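Local coordinates for protein Rubredoxin\:oxygen oxidoreductase (Desulfovibrio gigas, PDB 1E5D) that catalyses the four-electron reduction of dioxygen to two water molecules, using a diiron centre and a flavin mononucleotide cofactor, at residues K254-Y259 and S299-A304; I72-I77 and Q96-F101. All coordinates share one frame; numbering follows the deposited sequence.

Interaction 1 (K254-Y259 and S299-A304)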
loop_
_atom_site.group_PDB
_atom_site.type_symbol
_atom_site.label_atom_id
_atom_site.label_comp_id
_atom_site.label_asym_id
_atom_site.label_seq_id
_atom_site.Cartn_x
_atom_site.Cartn_y
_atom_site.Cartn_z
ATOM N N LYS A 254 10.580 21.839 -9.142
ATOM C CA LYS A 254 10.635 20.387 -9.083
ATOM C C LYS A 254 9.247 19.780 -9.249
ATOM O O LYS A 254 8.269 20.175 -8.616
ATOM C CB LYS A 254 11.254 19.955 -7.759
ATOM C CG LYS A 254 11.553 18.471 -7.638
ATOM C CD LYS A 254 12.368 18.209 -6.384
ATOM C CE LYS A 254 12.023 16.881 -5.741
ATOM N NZ LYS A 254 12.492 16.843 -4.327
ATOM N N VAL A 255 9.190 18.796 -10.142
ATOM C CA VAL A 255 7.938 18.083 -10.374
ATOM C C VAL A 255 8.151 16.621 -9.996
ATOM O O VAL A 255 9.091 15.966 -10.435
ATOM C CB VAL A 255 7.459 18.230 -11.826
ATOM C CG1 VAL A 255 6.157 17.482 -12.064
ATOM C CG2 VAL A 255 7.267 19.695 -12.198
ATOM N N VAL A 256 7.279 16.110 -9.144
ATOM C CA VAL A 256 7.224 14.732 -8.725
ATOM C C VAL A 256 6.017 14.081 -9.399
ATOM O O VAL A 256 4.869 14.469 -9.184
ATOM C CB VAL A 256 7.059 14.567 -7.205
ATOM C CG1 VAL A 256 6.700 13.117 -6.879
ATOM C CG2 VAL A 256 8.306 14.998 -6.462
ATOM N N ILE A 257 6.296 13.092 -10.225
ATOM C CA ILE A 257 5.257 12.295 -10.854
ATOM C C ILE A 257 5.214 10.918 -10.204
ATOM O O ILE A 257 6.206 10.183 -10.183
ATOM C CB ILE A 257 5.514 12.142 -12.359
ATOM C CG1 ILE A 257 5.556 13.461 -13.130
ATOM C CG2 ILE A 257 4.504 11.182 -12.966
ATOM C CD1 ILE A 257 6.275 13.366 -14.463
ATOM N N PHE A 258 4.076 10.522 -9.641
ATOM C CA PHE A 258 4.029 9.159 -9.099
ATOM C C PHE A 258 2.774 8.497 -9.654
ATOM O O PHE A 258 1.731 9.104 -9.854
ATOM C CB PHE A 258 4.112 9.141 -7.593
ATOM C CG PHE A 258 2.925 9.484 -6.734
ATOM C CD1 PHE A 258 1.979 8.522 -6.416
ATOM C CD2 PHE A 258 2.738 10.750 -6.220
ATOM C CE1 PHE A 258 0.892 8.790 -5.610
ATOM C CE2 PHE A 258 1.648 11.034 -5.413
ATOM C CZ PHE A 258 0.713 10.058 -5.100
ATOM N N TYR A 259 2.927 7.214 -9.934
ATOM C CA TYR A 259 1.930 6.436 -10.633
ATOM C C TYR A 259 2.089 4.976 -10.222
ATOM O O TYR A 259 3.108 4.595 -9.649
ATOM C CB TYR A 259 2.112 6.579 -12.162
ATOM C CG TYR A 259 3.249 5.681 -12.626
ATOM C CD1 TYR A 259 4.566 6.038 -12.351
ATOM C CD2 TYR A 259 3.029 4.494 -13.321
ATOM C CE1 TYR A 259 5.626 5.242 -12.759
ATOM C CE2 TYR A 259 4.079 3.690 -13.721
ATOM C CZ TYR A 259 5.382 4.069 -13.437
ATOM O OH TYR A 259 6.408 3.255 -13.852
ATOM N N SER A 299 9.191 12.500 0.694
ATOM C CA SER A 299 10.400 13.300 0.876
ATOM C C SER A 299 10.661 14.124 -0.374
ATOM O O SER A 299 11.088 15.272 -0.290
ATOM C CB SER A 299 11.615 12.428 1.192
ATOM O OG SER A 299 11.389 11.676 2.378
ATOM N N GLU A 300 10.397 13.502 -1.526
ATOM C CA GLU A 300 10.634 14.212 -2.778
ATOM C C GLU A 300 9.609 15.325 -2.919
ATOM O O GLU A 300 9.868 16.377 -3.483
ATOM C CB GLU A 300 10.566 13.256 -3.967
ATOM C CG GLU A 300 11.657 12.197 -3.988
ATOM C CD GLU A 300 13.059 12.771 -3.940
ATOM O OE1 GLU A 300 13.235 13.964 -4.282
ATOM O OE2 GLU A 300 13.995 12.031 -3.564
ATOM N N ILE A 301 8.418 15.063 -2.380
ATOM C CA ILE A 301 7.326 16.012 -2.574
ATOM C C ILE A 301 7.512 17.235 -1.686
ATOM O O ILE A 301 7.017 18.314 -2.006
ATOM C CB ILE A 301 5.961 15.360 -2.305
ATOM C CG1 ILE A 301 5.452 14.475 -3.449
ATOM C CG2 ILE A 301 4.912 16.410 -1.963
ATOM C CD1 ILE A 301 4.304 13.593 -3.008
ATOM N N SER A 302 8.223 17.043 -0.583
ATOM C CA SER A 302 8.432 18.093 0.398
ATOM C C SER A 302 8.876 19.406 -0.234
ATOM O O SER A 302 8.393 20.477 0.125
ATOM C CB SER A 302 9.475 17.638 1.433
ATOM O OG SER A 302 10.754 17.571 0.835
ATOM N N ASP A 303 9.792 19.336 -1.197
ATOM C CA ASP A 303 10.283 20.554 -1.830
ATOM C C ASP A 303 9.884 20.613 -3.296
ATOM O O ASP A 303 10.436 21.400 -4.069
ATOM C CB ASP A 303 11.806 20.641 -1.666
ATOM C CG ASP A 303 12.491 19.411 -2.236
ATOM O OD1 ASP A 303 11.787 18.393 -2.444
ATOM O OD2 ASP A 303 13.714 19.447 -2.480
ATOM N N ALA A 304 8.914 19.806 -3.727
ATOM C CA ALA A 304 8.446 19.920 -5.110
ATOM C C ALA A 304 7.399 21.016 -5.240
ATOM O O ALA A 304 6.704 21.310 -4.262
ATOM C CB ALA A 304 7.849 18.608 -5.588
#
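In the flavodoxin-like part of the chain, strand 254-259 meets the end of helix 294-302 and the turn that follows, with K254, V256 and F258 facing E300, I301, D303 and A304. K254 anchors the polar edge. Its CG lies anti to the backbone N (chi1 -172°), which starts a long arm whose ammonium group is gripped by three oxygens. NZ donates to the backbone O of E300 at 2.8 Å, in the carbonyl plane and on a lone pair. It forms salt bridges with OE1 of E300 at 3.0 Å and with OD1 of D303 at 2.5 Å, the latter on the syn side of the carboxylate but 26° out of its plane. A lysine suits this place: its aliphatic stem passes A304 and the end of the helix, carrying to the two acids a charge that can offset them and hold a carbonyl. The other oxygen of E300, OE2, has its own salt bridge with R188.

Beside this network the contact turns apolar. V256 sends CG2 to CB of A304 at 3.7 Å, while its CG1 meets CG1 of I301 at 3.9 Å, the two side chains crossing at about a right angle. The small methyl of A304 lets the backbone come close, its CB 3.4 Å from O of K254. Farther along, I301 CD1 approaches F258 CE2 obliquely at 4.4 Å, and both residues also touch helix 320-331. Helix 294-302 links strands 283-288 and 306-310, which flank strand 254-259, and in crossing over it packs on the sheet as in the doubly wound α/β flavodoxin fold.

Interaction 2 (I72-I77 and Q96-F101)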
loop_
_atom_site.group_PDB
_atom_site.type_symbol
_atom_site.label_atom_id
_atom_site.label_comp_id
_atom_site.label_asym_id
_atom_site.label_seq_id
_atom_site.Cartn_x
_atom_site.Cartn_y
_atom_site.Cartn_z
ATOM N N ILE A 72 20.903 8.682 40.076
ATOM C CA ILE A 72 20.076 9.603 39.304
ATOM C C ILE A 72 18.870 10.016 40.136
ATOM O O ILE A 72 18.216 9.158 40.739
ATOM C CB ILE A 72 19.583 8.989 37.981
ATOM C CG1 ILE A 72 20.689 8.714 36.959
ATOM C CG2 ILE A 72 18.478 9.853 37.384
ATOM C CD1 ILE A 72 20.199 7.918 35.767
ATOM N N ASP A 73 18.546 11.306 40.191
ATOM C CA ASP A 73 17.407 11.685 41.020
ATOM C C ASP A 73 16.185 11.993 40.160
ATOM O O ASP A 73 15.053 11.716 40.552
ATOM C CB ASP A 73 17.700 12.916 41.878
ATOM C CG ASP A 73 18.949 12.824 42.720
ATOM O OD1 ASP A 73 18.892 12.153 43.775
ATOM O OD2 ASP A 73 19.972 13.426 42.323
ATOM N N TYR A 74 16.468 12.597 39.012
ATOM C CA TYR A 74 15.412 13.141 38.180
ATOM C C TYR A 74 15.317 12.446 36.828
ATOM O O TYR A 74 16.317 12.110 36.197
ATOM C CB TYR A 74 15.643 14.635 37.939
ATOM C CG TYR A 74 15.388 15.533 39.123
ATOM C CD1 TYR A 74 14.531 15.157 40.152
ATOM C CD2 TYR A 74 16.015 16.772 39.208
ATOM C CE1 TYR A 74 14.313 16.002 41.229
ATOM C CE2 TYR A 74 15.801 17.617 40.276
ATOM C CZ TYR A 74 14.949 17.225 41.286
ATOM O OH TYR A 74 14.734 18.066 42.354
ATOM N N LEU A 75 14.068 12.271 36.418
ATOM C CA LEU A 75 13.774 11.757 35.087
ATOM C C LEU A 75 12.913 12.785 34.372
ATOM O O LEU A 75 11.841 13.124 34.867
ATOM C CB LEU A 75 13.085 10.397 35.148
ATOM C CG LEU A 75 13.927 9.247 35.713
ATOM C CD1 LEU A 75 13.088 7.996 35.891
ATOM C CD2 LEU A 75 15.123 8.981 34.814
ATOM N N VAL A 76 13.377 13.299 33.237
ATOM C CA VAL A 76 12.511 14.237 32.515
ATOM C C VAL A 76 11.956 13.562 31.268
ATOM O O VAL A 76 12.708 13.263 30.338
ATOM C CB VAL A 76 13.249 15.526 32.128
ATOM C CG1 VAL A 76 12.401 16.337 31.161
ATOM C CG2 VAL A 76 13.590 16.357 33.358
ATOM N N ILE A 77 10.650 13.303 31.236
ATOM C CA ILE A 77 10.077 12.656 30.056
ATOM C C ILE A 77 9.335 13.670 29.190
ATOM O O ILE A 77 8.275 14.158 29.557
ATOM C CB ILE A 77 9.134 11.511 30.428
ATOM C CG1 ILE A 77 9.702 10.597 31.513
ATOM C CG2 ILE A 77 8.776 10.703 29.188
ATOM C CD1 ILE A 77 11.026 9.988 31.083
ATOM N N GLN A 96 15.194 4.488 40.909
ATOM C CA GLN A 96 14.361 4.883 42.042
ATOM C C GLN A 96 14.373 6.405 42.126
ATOM O O GLN A 96 14.809 7.016 43.098
ATOM C CB GLN A 96 14.846 4.256 43.341
ATOM C CG GLN A 96 15.181 2.779 43.297
ATOM C CD GLN A 96 16.396 2.392 44.120
ATOM O OE1 GLN A 96 16.306 2.131 45.324
ATOM N NE2 GLN A 96 17.559 2.343 43.474
ATOM N N PRO A 97 13.918 7.051 41.062
ATOM C CA PRO A 97 14.095 8.503 40.980
ATOM C C PRO A 97 13.218 9.225 41.984
ATOM O O PRO A 97 12.128 8.782 42.342
ATOM C CB PRO A 97 13.635 8.828 39.558
ATOM C CG PRO A 97 12.663 7.739 39.237
ATOM C CD PRO A 97 13.210 6.497 39.897
ATOM N N GLU A 98 13.695 10.375 42.440
ATOM C CA GLU A 98 12.886 11.178 43.358
ATOM C C GLU A 98 11.742 11.819 42.591
ATOM O O GLU A 98 10.613 11.956 43.046
ATOM C CB GLU A 98 13.783 12.206 44.027
ATOM C CG GLU A 98 13.101 13.499 44.432
ATOM C CD GLU A 98 14.044 14.376 45.235
ATOM O OE1 GLU A 98 15.268 14.120 45.193
ATOM O OE2 GLU A 98 13.552 15.309 45.898
ATOM N N LYS A 99 12.047 12.223 41.353
ATOM C CA LYS A 99 10.985 12.883 40.601
ATOM C C LYS A 99 11.065 12.604 39.110
ATOM O O LYS A 99 12.104 12.532 38.467
ATOM C CB LYS A 99 11.034 14.395 40.857
ATOM C CG LYS A 99 10.058 14.861 41.922
ATOM C CD LYS A 99 10.604 16.045 42.699
ATOM C CE LYS A 99 9.467 16.904 43.235
ATOM N NZ LYS A 99 8.158 16.196 43.127
ATOM N N ILE A 100 9.866 12.448 38.557
ATOM C CA ILE A 100 9.712 12.290 37.126
ATOM C C ILE A 100 9.075 13.559 36.575
ATOM O O ILE A 100 7.928 13.835 36.937
ATOM C CB ILE A 100 8.829 11.091 36.755
ATOM C CG1 ILE A 100 9.370 9.742 37.229
ATOM C CG2 ILE A 100 8.582 11.075 35.251
ATOM C CD1 ILE A 100 8.396 8.594 37.085
ATOM N N PHE A 101 9.817 14.281 35.750
ATOM C CA PHE A 101 9.276 15.495 35.152
ATOM C C PHE A 101 8.732 15.258 33.746
ATOM O O PHE A 101 9.439 14.715 32.899
ATOM C CB PHE A 101 10.347 16.591 35.116
ATOM C CG PHE A 101 10.755 17.012 36.522
ATOM C CD1 PHE A 101 9.993 17.926 37.222
ATOM C CD2 PHE A 101 11.886 16.475 37.109
ATOM C CE1 PHE A 101 10.357 18.304 38.497
ATOM C CE2 PHE A 101 12.262 16.856 38.378
ATOM C CZ PHE A 101 11.494 17.771 39.064
#
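D73 and K99 open a ladder of backbone hydrogen bonds between two parallel strands. O of D73 accepts from N of K99 at 3.2 Å, and also takes a weak, bent bond from N of E98, one carbonyl serving two successive amides. N of L75 then donates to O of K99 at 2.9 Å, nearly straight at 164°. The bonds from F101 N to L75 O and from I77 N to F101 O are modelled very short, and their exact lengths are doubtful. Along its other edge strand 74-77 bonds to strand 46-48 and the residues flanking it, Y74 with T45 and L47, V76 with L47 and D49; O of I77 is taken by OG1 of T102.

These strands, joined through helix 88-95, form a β-α-β crossover in the metallo-β-lactamase-like domain. CG of Y74 is anti to the carbonyl carbon (chi1 -73°), and the ring it begins lies side by side with K99, whose CB is 3.6 Å from CD1 of Y74. F101 suits its place by turning its CE2 edge to one flat face of this ring, a T-shaped stack with centroids 4.8 Å apart and planes at 85°. Branched V76 packs CG2 on CB of F101 at 3.7 Å. On the opposite face lie L75 and I100: CD1 of L75 meets CG of the rigid P97 ring, 3.4 Å away, and CG1 of I77 lies beside CG2 of I100. L88 and I92 of the helix cover L75, I77 and I100.

The polar ends find partners at K44 and T45. D73 OD2 accepts from N of T45, while K44 NZ bonds to Y74 OH and forms a salt bridge with E98 OE1, which may ease repulsion between the D73 and E98 carboxylates.

Interaction 2 closes before interaction 1 opens along the chain, and the two belong to different parts of it: residues 72-77 with 96-101 in the metallo-β-lactamase-like region, residues 254-259 with 299-304 in the flavodoxin-like region. Their centres lie 44 Å apart, on opposite sides of the chain's centre, and their nearest atoms are about 27 Å apart, so they do not touch. Interaction 2 is the nearer to the metal chemistry: the I77 side chain is about 6 Å from that of the iron ligand H79 and about 10 Å from the diiron centre. Interaction 1 lies away from the annotated sites, with the F258 side chain about 13 Å from a bound FMN.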